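Local coordinates for uncharacterized protein HtdX (Mycobacterium tuberculosis, PDB 4OOB) that catalyses the reversible hydration of trans-enoyl-CoA to (3R)-3-hydroxyacyl-CoA, acting on many chain lengths with a preference for C8 to C12 substrates, at residues G88-E94 with V105-V111; P148-A152 with G229-A233; V153-T157 with F195-V200. The contacts are given in a common frame with arbitrary orientation. Numbering follows the deposited sequence.

Contact 1 of 3, residues G88-E94 with V105-V111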
ATOM      1  N   GLY A  88     -19.802   3.029  -0.666  1.00 22.92           N
ATOM      2  CA  GLY A  88     -19.780   4.314   0.045  1.00 23.16           C
ATOM      3  C   GLY A  88     -18.355   4.497   0.536  1.00 22.37           C
ATOM      4  O   GLY A  88     -17.721   3.552   0.968  1.00 21.65           O
ATOM      5  N   VAL A  89     -17.834   5.702   0.457  1.00 23.44           N
ATOM      6  CA  VAL A  89     -16.480   5.976   0.910  1.00 22.81           C
ATOM      7  C   VAL A  89     -16.482   7.175   1.846  1.00 22.85           C
ATOM      8  O   VAL A  89     -17.015   8.224   1.545  1.00 22.48           O
ATOM      9  CB  VAL A  89     -15.553   6.252  -0.298  1.00 22.55           C
ATOM     10  CG1 VAL A  89     -14.132   6.529   0.137  1.00 21.75           C
ATOM     11  CG2 VAL A  89     -15.561   5.081  -1.247  1.00 22.68           C
ATOM     12  N   ARG A  90     -15.856   7.020   2.993  1.00 24.38           N
ATOM     13  CA  ARG A  90     -15.594   8.143   3.866  1.00 25.54           C
ATOM     14  C   ARG A  90     -14.133   8.085   4.280  1.00 22.63           C
ATOM     15  O   ARG A  90     -13.679   7.041   4.679  1.00 21.09           O
ATOM     16  CB  ARG A  90     -16.484   8.097   5.111  1.00 27.86           C
ATOM     17  CG  ARG A  90     -16.444   9.381   5.962  1.00 31.67           C
ATOM     18  CD  ARG A  90     -17.070   9.169   7.348  1.00 35.06           C
ATOM     19  NE  ARG A  90     -17.785   7.908   7.254  1.00 40.73           N
ATOM     20  CZ  ARG A  90     -17.605   6.818   8.004  1.00 40.61           C
ATOM     21  NH1 ARG A  90     -16.811   6.827   9.105  1.00 39.25           N
ATOM     22  NH2 ARG A  90     -18.311   5.720   7.653  1.00 36.53           N
ATOM     23  N   VAL A  91     -13.448   9.226   4.241  1.00 21.61           N
ATOM     24  CA  VAL A  91     -12.017   9.336   4.582  1.00 21.47           C
ATOM     25  C   VAL A  91     -11.787  10.408   5.625  1.00 21.44           C
ATOM     26  O   VAL A  91     -12.400  11.479   5.562  1.00 22.05           O
ATOM     27  CB  VAL A  91     -11.183   9.820   3.384  1.00 21.93           C
ATOM     28  CG1 VAL A  91      -9.693   9.859   3.744  1.00 22.10           C
ATOM     29  CG2 VAL A  91     -11.434   8.972   2.149  1.00 22.48           C
ATOM     30  N   ARG A  92     -10.873  10.180   6.557  1.00 22.05           N
ATOM     31  CA  ARG A  92     -10.394  11.294   7.366  1.00 23.41           C
ATOM     32  C   ARG A  92      -8.927  11.216   7.724  1.00 22.00           C
ATOM     33  O   ARG A  92      -8.315  10.131   7.706  1.00 22.05           O
ATOM     34  CB  ARG A  92     -11.285  11.518   8.588  1.00 27.16           C
ATOM     35  CG  ARG A  92     -11.279  10.391   9.595  1.00 31.05           C
ATOM     36  CD  ARG A  92     -10.502  10.709  10.870  1.00 33.88           C
ATOM     37  NE  ARG A  92     -11.400  10.765  12.010  1.00 36.98           N
ATOM     38  CZ  ARG A  92     -11.144  11.290  13.210  1.00 40.59           C
ATOM     39  NH1 ARG A  92      -9.973  11.844  13.524  1.00 39.55           N
ATOM     40  NH2 ARG A  92     -12.115  11.245  14.114  1.00 43.30           N
ATOM     41  N   ALA A  93      -8.389  12.402   8.008  1.00 20.96           N
ATOM     42  CA  ALA A  93      -7.003  12.654   8.324  1.00 21.09           C
ATOM     43  C   ALA A  93      -6.823  13.034   9.771  1.00 21.57           C
ATOM     44  O   ALA A  93      -7.531  13.863  10.273  1.00 25.62           O
ATOM     45  CB  ALA A  93      -6.477  13.789   7.459  1.00 20.59           C
ATOM     46  N   GLU A  94      -5.822  12.492  10.434  1.00 22.36           N
ATOM     47  CA  GLU A  94      -5.714  12.663  11.860  1.00 22.37           C
ATOM     48  C   GLU A  94      -4.318  12.261  12.293  1.00 20.32           C
ATOM     49  O   GLU A  94      -3.557  11.641  11.528  1.00 19.24           O
ATOM     50  CB  GLU A  94      -6.793  11.785  12.552  1.00 25.07           C
ATOM     51  CG  GLU A  94      -6.325  10.387  13.000  1.00 29.17           C
ATOM     52  CD  GLU A  94      -7.459   9.359  13.291  1.00 31.28           C
ATOM     53  OE1 GLU A  94      -7.217   8.338  13.976  1.00 29.46           O
ATOM     54  OE2 GLU A  94      -8.585   9.535  12.786  1.00 35.45           O
ATOM     55  N   VAL A 105       1.043  11.452   9.081  1.00 15.06           N
ATOM     56  CA  VAL A 105      -0.389  11.629   9.255  1.00 15.58           C
ATOM     57  C   VAL A 105      -1.099  10.327   8.933  1.00 15.56           C
ATOM     58  O   VAL A 105      -0.674   9.583   8.043  1.00 17.18           O
ATOM     59  CB  VAL A 105      -0.922  12.728   8.338  1.00 15.56           C
ATOM     60  CG1 VAL A 105      -0.654  12.378   6.865  1.00 15.58           C
ATOM     61  CG2 VAL A 105      -2.400  12.921   8.589  1.00 15.81           C
ATOM     62  N   ASP A 106      -2.194  10.066   9.619  1.00 15.21           N
ATOM     63  CA  ASP A 106      -2.997   8.912   9.345  1.00 14.75           C
ATOM     64  C   ASP A 106      -4.188   9.268   8.477  1.00 14.98           C
ATOM     65  O   ASP A 106      -4.908  10.232   8.741  1.00 13.96           O
ATOM     66  CB  ASP A 106      -3.517   8.305  10.637  1.00 15.33           C
ATOM     67  CG  ASP A 106      -2.449   7.608  11.479  1.00 15.03           C
ATOM     68  OD1 ASP A 106      -1.303   7.289  11.038  1.00 14.89           O
ATOM     69  OD2 ASP A 106      -2.801   7.386  12.645  1.00 15.10           O
ATOM     70  N   LEU A 107      -4.418   8.447   7.447  1.00 15.92           N
ATOM     71  CA  LEU A 107      -5.572   8.610   6.523  1.00 16.26           C
ATOM     72  C   LEU A 107      -6.467   7.410   6.686  1.00 16.36           C
ATOM     73  O   LEU A 107      -6.052   6.308   6.411  1.00 15.30           O
ATOM     74  CB  LEU A 107      -5.078   8.686   5.096  1.00 16.69           C
ATOM     75  CG  LEU A 107      -4.617  10.035   4.527  1.00 17.54           C
ATOM     76  CD1 LEU A 107      -4.526  11.119   5.548  1.00 18.18           C
ATOM     77  CD2 LEU A 107      -3.314   9.927   3.760  1.00 17.84           C
ATOM     78  N   VAL A 108      -7.670   7.632   7.219  1.00 17.13           N
ATOM     79  CA  VAL A 108      -8.487   6.546   7.754  1.00 17.26           C
ATOM     80  C   VAL A 108      -9.671   6.474   6.801  1.00 17.99           C
ATOM     81  O   VAL A 108     -10.379   7.472   6.600  1.00 17.03           O
ATOM     82  CB  VAL A 108      -8.879   6.866   9.214  1.00 17.60           C
ATOM     83  CG1 VAL A 108      -9.784   5.823   9.822  1.00 18.07           C
ATOM     84  CG2 VAL A 108      -7.620   7.030  10.082  1.00 17.04           C
ATOM     85  N   THR A 109      -9.831   5.323   6.153  1.00 17.67           N
ATOM     86  CA  THR A 109     -10.854   5.143   5.145  1.00 17.98           C
ATOM     87  C   THR A 109     -11.837   4.007   5.517  1.00 18.31           C
ATOM     88  O   THR A 109     -11.431   2.894   5.931  1.00 17.45           O
ATOM     89  CB  THR A 109     -10.215   4.897   3.765  1.00 17.89           C
ATOM     90  OG1 THR A 109      -9.456   6.038   3.407  1.00 19.62           O
ATOM     91  CG2 THR A 109     -11.226   4.726   2.681  1.00 18.33           C
ATOM     92  N   ASN A 110     -13.120   4.336   5.355  1.00 18.95           N
ATOM     93  CA  ASN A 110     -14.246   3.428   5.558  1.00 20.63           C
ATOM     94  C   ASN A 110     -14.972   3.243   4.221  1.00 21.23           C
ATOM     95  O   ASN A 110     -15.524   4.213   3.650  1.00 19.71           O
ATOM     96  CB  ASN A 110     -15.226   3.988   6.612  1.00 21.73           C
ATOM     97  CG  ASN A 110     -14.736   3.764   8.049  1.00 24.49           C
ATOM     98  OD1 ASN A 110     -14.968   2.708   8.618  1.00 28.93           O
ATOM     99  ND2 ASN A 110     -14.020   4.746   8.621  1.00 23.94           N
ATOM    100  N   VAL A 111     -14.970   1.991   3.751  1.00 21.38           N
ATOM    101  CA  VAL A 111     -15.620   1.593   2.514  1.00 21.08           C
ATOM    102  C   VAL A 111     -16.850   0.731   2.825  1.00 22.11           C
ATOM    103  O   VAL A 111     -16.746  -0.358   3.398  1.00 21.65           O
ATOM    104  CB  VAL A 111     -14.629   0.825   1.624  1.00 20.84           C
ATOM    105  CG1 VAL A 111     -15.322   0.202   0.403  1.00 20.45           C
ATOM    106  CG2 VAL A 111     -13.495   1.738   1.191  1.00 19.54           C
TER
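Residues 88-94 and 105-111 are the two arms of a beta hairpin in the antiparallel sheet of the hotdog fold. Their axes approach to 4.6 Å and their directions differ by 163°. Arg90-Asn110, Arg92-Val108 and Glu94-Asp106 are hydrogen-bonded pairs, each joined by two backbone bonds; in the middle one Arg92 N to Val108 O is 2.8 Å and Val108 N to Arg92 O 2.6 Å. The intervening pairs are non-hydrogen-bonded, with CA-H...O contacts such as Val91 CA to Val108 O at 3.2 Å.

Side chains alternate accordingly. Val89, Val91, Ala93, Leu107, Thr109 and Val111 share one face. Beta-branched Val89, Val91, Thr109 and Val111 suit the extended backbone, and Ala93 CB meets Leu107 CD1 at 3.8 Å; Val91, Leu107, Thr109 and Val111 touch helix 43-57. The other face is more polar. There Asp106 meets Arg97 and Thr124, and Asn110 bonds to His120. Long, charged side chains can lie along this more open face without burying their ends: the Arg90 guanidinium lies over Asn110 CB, and two places along, Arg92 NH1 forms a salt bridge with Glu94 OE2 at 2.8 Å, while that same OE2 lies 3.8 Å from Val108 CG2.

Contact 2 of 3, residues P148-A152 with G229-A233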
ATOM      1  N   PRO A 148      18.900 -17.042   4.151  1.00 42.74           N
ATOM      2  CA  PRO A 148      18.468 -18.409   3.757  1.00 40.98           C
ATOM      3  C   PRO A 148      17.613 -18.321   2.480  1.00 39.89           C
ATOM      4  O   PRO A 148      17.357 -17.212   2.032  1.00 40.73           O
ATOM      5  CB  PRO A 148      17.650 -18.901   4.971  1.00 39.87           C
ATOM      6  CG  PRO A 148      17.218 -17.649   5.690  1.00 40.10           C
ATOM      7  CD  PRO A 148      18.162 -16.522   5.328  1.00 40.19           C
ATOM      8  N   PRO A 149      17.180 -19.464   1.897  1.00 36.13           N
ATOM      9  CA  PRO A 149      16.387 -19.423   0.675  1.00 32.46           C
ATOM     10  C   PRO A 149      14.931 -19.048   0.945  1.00 29.26           C
ATOM     11  O   PRO A 149      14.316 -19.571   1.872  1.00 28.93           O
ATOM     12  CB  PRO A 149      16.474 -20.867   0.129  1.00 32.13           C
ATOM     13  CG  PRO A 149      17.470 -21.557   1.001  1.00 35.03           C
ATOM     14  CD  PRO A 149      17.382 -20.861   2.324  1.00 36.30           C
ATOM     15  N   PRO A 150      14.369 -18.164   0.118  1.00 27.29           N
ATOM     16  CA  PRO A 150      13.007 -17.644   0.294  1.00 25.00           C
ATOM     17  C   PRO A 150      11.939 -18.502  -0.339  1.00 24.11           C
ATOM     18  O   PRO A 150      12.255 -19.338  -1.175  1.00 26.63           O
ATOM     19  CB  PRO A 150      13.077 -16.315  -0.434  1.00 23.90           C
ATOM     20  CG  PRO A 150      13.968 -16.609  -1.576  1.00 25.17           C
ATOM     21  CD  PRO A 150      15.066 -17.456  -0.976  1.00 26.34           C
ATOM     22  N   ALA A 151      10.687 -18.292   0.063  1.00 21.77           N
ATOM     23  CA  ALA A 151       9.530 -18.956  -0.518  1.00 20.58           C
ATOM     24  C   ALA A 151       9.259 -18.499  -1.945  1.00 20.89           C
ATOM     25  O   ALA A 151       8.741 -19.248  -2.752  1.00 20.84           O
ATOM     26  CB  ALA A 151       8.297 -18.653   0.333  1.00 20.40           C
ATOM     27  N   ALA A 152       9.552 -17.233  -2.233  1.00 20.30           N
ATOM     28  CA  ALA A 152       9.383 -16.706  -3.571  1.00 19.54           C
ATOM     29  C   ALA A 152      10.277 -15.508  -3.736  1.00 18.66           C
ATOM     30  O   ALA A 152      10.851 -14.980  -2.766  1.00 19.76           O
ATOM     31  CB  ALA A 152       7.949 -16.320  -3.826  1.00 19.31           C
ATOM     32  N   GLY A 229      13.618 -11.195  -2.006  1.00 18.84           N
ATOM     33  CA  GLY A 229      13.278 -12.531  -1.490  1.00 19.56           C
ATOM     34  C   GLY A 229      12.106 -12.376  -0.557  1.00 19.89           C
ATOM     35  O   GLY A 229      12.125 -11.484   0.308  1.00 19.76           O
ATOM     36  N   LEU A 230      11.077 -13.208  -0.750  1.00 19.62           N
ATOM     37  CA  LEU A 230       9.895 -13.184   0.119  1.00 19.18           C
ATOM     38  C   LEU A 230       9.844 -14.432   1.028  1.00 19.69           C
ATOM     39  O   LEU A 230       9.861 -15.562   0.562  1.00 20.60           O
ATOM     40  CB  LEU A 230       8.586 -13.065  -0.687  1.00 18.42           C
ATOM     41  CG  LEU A 230       7.304 -13.222   0.167  1.00 17.78           C
ATOM     42  CD1 LEU A 230       7.085 -12.010   1.037  1.00 17.61           C
ATOM     43  CD2 LEU A 230       6.087 -13.469  -0.706  1.00 18.28           C
ATOM     44  N   TYR A 231       9.746 -14.182   2.324  1.00 19.93           N
ATOM     45  CA  TYR A 231       9.591 -15.202   3.356  1.00 19.76           C
ATOM     46  C   TYR A 231       8.174 -15.203   3.938  1.00 19.89           C
ATOM     47  O   TYR A 231       7.602 -14.152   4.299  1.00 18.66           O
ATOM     48  CB  TYR A 231      10.584 -14.945   4.467  1.00 19.56           C
ATOM     49  CG  TYR A 231      11.979 -14.994   3.922  1.00 21.29           C
ATOM     50  CD1 TYR A 231      12.713 -16.170   3.960  1.00 22.49           C
ATOM     51  CD2 TYR A 231      12.544 -13.889   3.325  1.00 21.59           C
ATOM     52  CE1 TYR A 231      13.973 -16.228   3.434  1.00 23.37           C
ATOM     53  CE2 TYR A 231      13.818 -13.930   2.810  1.00 22.94           C
ATOM     54  CZ  TYR A 231      14.509 -15.108   2.868  1.00 24.25           C
ATOM     55  OH  TYR A 231      15.758 -15.156   2.372  1.00 26.85           O
ATOM     56  N   VAL A 232       7.634 -16.397   4.026  1.00 21.13           N
ATOM     57  CA  VAL A 232       6.274 -16.642   4.468  1.00 24.31           C
ATOM     58  C   VAL A 232       6.250 -17.794   5.487  1.00 25.40           C
ATOM     59  O   VAL A 232       6.670 -18.891   5.187  1.00 22.91           O
ATOM     60  CB  VAL A 232       5.380 -17.043   3.291  1.00 24.62           C
ATOM     61  CG1 VAL A 232       3.950 -17.240   3.760  1.00 25.18           C
ATOM     62  CG2 VAL A 232       5.432 -15.966   2.213  1.00 25.98           C
ATOM     63  N   ALA A 233       5.770 -17.504   6.692  1.00 27.43           N
ATOM     64  CA  ALA A 233       5.570 -18.504   7.732  1.00 27.88           C
ATOM     65  C   ALA A 233       4.087 -18.577   7.888  1.00 30.81           C
ATOM     66  O   ALA A 233       3.441 -17.552   8.157  1.00 28.56           O
ATOM     67  CB  ALA A 233       6.233 -18.076   9.036  1.00 26.63           C
TER
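The proline-rich lead-in to strand 152-156, outermost in the sheet of this chain, bends around Tyr231 of the adjoining strand 226-234. The line from Pro148 to Ala152 runs at 84° to that from Gly229 to Val232, so the loop crosses the strand before turning to pair with it. The main bump is the Tyr231 ring. The CA-to-CB bond of Tyr231 points away from the loop, yet with chi1 near -60° the ring end swings back into the bend of the 148-150 backbone, where Pro148 and Pro150 supply the side-chain contacts. Pro150 lies over one ring face, its CB 4.0 Å from the ring centroid in a CH-pi contact; at the phenol end Tyr231 OH donates a hydrogen bond of 2.6 Å to Pro148 O. Proline suits this wrapping because its compact, rigid ring offers C-H groups to an aromatic face and its nitrogen has no hydrogen to leave unsatisfied.

Gly229 is the matching hollow: an ideal CB there would come within 3.4 Å of Pro150 CB, a tight fit, whereas the bare Gly229 CA lies 3.9 Å from that atom. Next comes a classic beta bulge, Ala151 and Ala152 both facing Leu230. Leu230 O accepts a weak bond from Ala151 N at 2.9 Å and a longer but straighter one from Ala152 N at 3.3 Å, and Leu230 N returns one to Ala152 O at 2.7 Å. Ala151 points its small methyl toward the strand, CB 4.4 Å from Val232 CG2.

On the far side of strand 226-234, strand 238-244 packs Leu243 on Leu230 and Trp239 on Val232.

Contact 3 of 3, residues V153-T157 with F195-V200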
ATOM      1  N   VAL A 153      10.454 -15.146  -4.984  1.00 17.81           N
ATOM      2  CA  VAL A 153      11.279 -14.020  -5.364  1.00 17.11           C
ATOM      3  C   VAL A 153      10.478 -13.074  -6.232  1.00 17.07           C
ATOM      4  O   VAL A 153       9.974 -13.444  -7.285  1.00 16.56           O
ATOM      5  CB  VAL A 153      12.498 -14.483  -6.147  1.00 16.76           C
ATOM      6  CG1 VAL A 153      13.321 -13.281  -6.588  1.00 16.45           C
ATOM      7  CG2 VAL A 153      13.323 -15.465  -5.313  1.00 17.07           C
ATOM      8  N   LEU A 154      10.351 -11.844  -5.761  1.00 17.95           N
ATOM      9  CA  LEU A 154       9.712 -10.767  -6.529  1.00 17.84           C
ATOM     10  C   LEU A 154      10.760 -10.073  -7.366  1.00 18.15           C
ATOM     11  O   LEU A 154      11.796  -9.709  -6.818  1.00 19.14           O
ATOM     12  CB  LEU A 154       9.087  -9.775  -5.541  1.00 17.50           C
ATOM     13  CG  LEU A 154       7.601  -9.977  -5.330  1.00 17.68           C
ATOM     14  CD1 LEU A 154       7.199 -11.418  -5.203  1.00 17.62           C
ATOM     15  CD2 LEU A 154       7.117  -9.209  -4.136  1.00 17.98           C
ATOM     16  N   ARG A 155      10.518  -9.905  -8.665  1.00 18.58           N
ATOM     17  CA  ARG A 155      11.378  -9.077  -9.527  1.00 19.19           C
ATOM     18  C   ARG A 155      10.578  -7.908 -10.076  1.00 17.80           C
ATOM     19  O   ARG A 155       9.574  -8.084 -10.733  1.00 16.65           O
ATOM     20  CB  ARG A 155      11.985  -9.819 -10.747  1.00 21.08           C
ATOM     21  CG  ARG A 155      13.294  -9.076 -11.182  1.00 22.67           C
ATOM     22  CD  ARG A 155      13.361  -8.867 -12.640  1.00 23.19           C
ATOM     23  NE  ARG A 155      14.336  -7.915 -13.213  1.00 25.37           N
ATOM     24  CZ  ARG A 155      15.459  -7.404 -12.674  1.00 27.15           C
ATOM     25  NH1 ARG A 155      15.916  -7.658 -11.456  1.00 27.52           N
ATOM     26  NH2 ARG A 155      16.168  -6.575 -13.410  1.00 28.27           N
ATOM     27  N   ILE A 156      11.081  -6.710  -9.859  1.00 17.92           N
ATOM     28  CA  ILE A 156      10.266  -5.535 -10.026  1.00 18.05           C
ATOM     29  C   ILE A 156      11.048  -4.545 -10.857  1.00 18.71           C
ATOM     30  O   ILE A 156      12.076  -4.080 -10.425  1.00 19.26           O
ATOM     31  CB  ILE A 156       9.906  -4.936  -8.670  1.00 17.27           C
ATOM     32  CG1 ILE A 156       9.358  -6.008  -7.757  1.00 16.45           C
ATOM     33  CG2 ILE A 156       8.848  -3.825  -8.818  1.00 17.54           C
ATOM     34  CD1 ILE A 156       9.055  -5.437  -6.395  1.00 16.32           C
ATOM     35  N   THR A 157      10.543  -4.264 -12.051  1.00 20.00           N
ATOM     36  CA  THR A 157      11.170  -3.369 -13.013  1.00 21.54           C
ATOM     37  C   THR A 157      10.540  -1.953 -12.973  1.00 20.58           C
ATOM     38  O   THR A 157       9.370  -1.774 -12.574  1.00 20.36           O
ATOM     39  CB  THR A 157      10.979  -3.909 -14.444  1.00 23.47           C
ATOM     40  OG1 THR A 157       9.581  -3.897 -14.764  1.00 25.08           O
ATOM     41  CG2 THR A 157      11.443  -5.370 -14.570  1.00 25.11           C
ATOM     42  N   PHE A 195       2.254  -1.426  -4.142  1.00 13.51           N
ATOM     43  CA  PHE A 195       2.539  -2.450  -5.151  1.00 13.63           C
ATOM     44  C   PHE A 195       3.014  -3.699  -4.452  1.00 14.44           C
ATOM     45  O   PHE A 195       2.511  -4.791  -4.663  1.00 15.17           O
ATOM     46  CB  PHE A 195       3.599  -2.064  -6.167  1.00 13.81           C
ATOM     47  CG  PHE A 195       3.970  -3.227  -7.059  1.00 14.22           C
ATOM     48  CD1 PHE A 195       3.150  -3.592  -8.126  1.00 14.76           C
ATOM     49  CD2 PHE A 195       5.069  -4.034  -6.758  1.00 14.13           C
ATOM     50  CE1 PHE A 195       3.446  -4.728  -8.930  1.00 15.18           C
ATOM     51  CE2 PHE A 195       5.372  -5.159  -7.547  1.00 14.68           C
ATOM     52  CZ  PHE A 195       4.566  -5.490  -8.650  1.00 14.57           C
ATOM     53  N   THR A 196       4.016  -3.512  -3.621  1.00 15.45           N
ATOM     54  CA  THR A 196       4.682  -4.597  -2.955  1.00 16.17           C
ATOM     55  C   THR A 196       3.709  -5.235  -1.946  1.00 15.66           C
ATOM     56  O   THR A 196       3.668  -6.456  -1.822  1.00 15.49           O
ATOM     57  CB  THR A 196       6.024  -4.066  -2.400  1.00 17.34           C
ATOM     58  OG1 THR A 196       7.106  -4.912  -2.820  1.00 21.64           O
ATOM     59  CG2 THR A 196       6.054  -3.952  -1.016  1.00 16.64           C
ATOM     60  N   ALA A 197       2.858  -4.435  -1.293  1.00 14.47           N
ATOM     61  CA  ALA A 197       1.937  -5.011  -0.313  1.00 13.95           C
ATOM     62  C   ALA A 197       0.958  -5.917  -1.003  1.00 13.42           C
ATOM     63  O   ALA A 197       0.508  -6.882  -0.399  1.00 13.03           O
ATOM     64  CB  ALA A 197       1.190  -3.964   0.453  1.00 13.47           C
ATOM     65  N   ALA A 198       0.609  -5.588  -2.249  1.00 12.59           N
ATOM     66  CA  ALA A 198      -0.297  -6.410  -2.980  1.00 12.55           C
ATOM     67  C   ALA A 198       0.472  -7.621  -3.502  1.00 13.07           C
ATOM     68  O   ALA A 198       0.028  -8.740  -3.279  1.00 13.01           O
ATOM     69  CB  ALA A 198      -0.926  -5.655  -4.118  1.00 12.78           C
ATOM     70  N   ALA A 199       1.625  -7.397  -4.156  1.00 13.03           N
ATOM     71  CA  ALA A 199       2.383  -8.494  -4.831  1.00 13.31           C
ATOM     72  C   ALA A 199       2.728  -9.690  -3.904  1.00 13.78           C
ATOM     73  O   ALA A 199       2.691 -10.836  -4.321  1.00 14.29           O
ATOM     74  CB  ALA A 199       3.633  -7.929  -5.450  1.00 13.04           C
ATOM     75  N   VAL A 200       3.002  -9.419  -2.624  1.00 14.23           N
ATOM     76  CA  VAL A 200       3.347 -10.500  -1.646  1.00 14.22           C
ATOM     77  C   VAL A 200       2.196 -11.472  -1.307  1.00 14.51           C
ATOM     78  O   VAL A 200       2.421 -12.538  -0.727  1.00 14.09           O
ATOM     79  CB  VAL A 200       3.937  -9.935  -0.337  1.00 13.62           C
ATOM     80  CG1 VAL A 200       5.237  -9.209  -0.624  1.00 13.29           C
ATOM     81  CG2 VAL A 200       2.939  -9.078   0.407  1.00 13.60           C
TER
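Strand 153-156 packs on helix 195-199 by alternate residues, the usual consequence of an extended backbone. Leu154 comes first: it points toward the helix and provides the larger share of the strand's buried surface. Its CD2 sits 3.9 Å from Ala199 CB and 4.0 Å from Val200 CG1, so that one methyl touches both residues. Ala199 suits this place because its lone methyl lets the leucine come close to the helix backbone.

Arg155 points away, and Ile156, two residues on from Leu154, again points toward the helix. Ile156 CD1 meets the edge of the Phe195 ring, 3.9 Å from CE2, and lies 4.1 Å from Thr196 OG1. That hydroxyl is buried with no polar partner in the model. Phe195 spans the gap between elements whose axes stay 10.8 Å apart, reaching with a t rotamer to the strand; a long, flat aromatic side chain suits such a distance, and it also touches Lys160 and Ile161 of helix 158-167. Thr157, just past the strand, is the N-cap of that helix, its OG1 accepting a bond from Lys160 N.

The strand and helix directions differ by 144°, and the contact is purely van der Waals. A helix lying against the concave side of a curved antiparallel sheet is the hallmark of the hotdog fold, here within the MaoC-like region, where the 195-200 segment also reaches Leu243, Tyr214 and Phe218 on other strands.

All three contacts involve the same antiparallel sheet, but contact 1 lies on the opposite side of the chain's centre from the other two, its centre 33 Å from that of contact 2 and 25 Å from that of contact 3. Contacts 2 and 3 have centres 13 Å apart, share strand 152-156, and touch where Leu230 CD1 meets Val200 CG1 at 3.7 Å. Contact 3 is buried and held by van der Waals packing, mostly of apolar side chains. Contact 2 is at the surface and mixes backbone bonds with a proline-tyrosine CH-pi contact and a tyrosine hydroxyl bond. Contact 1, partly buried, relies on regular strand pairing, with one face largely apolar and one more polar.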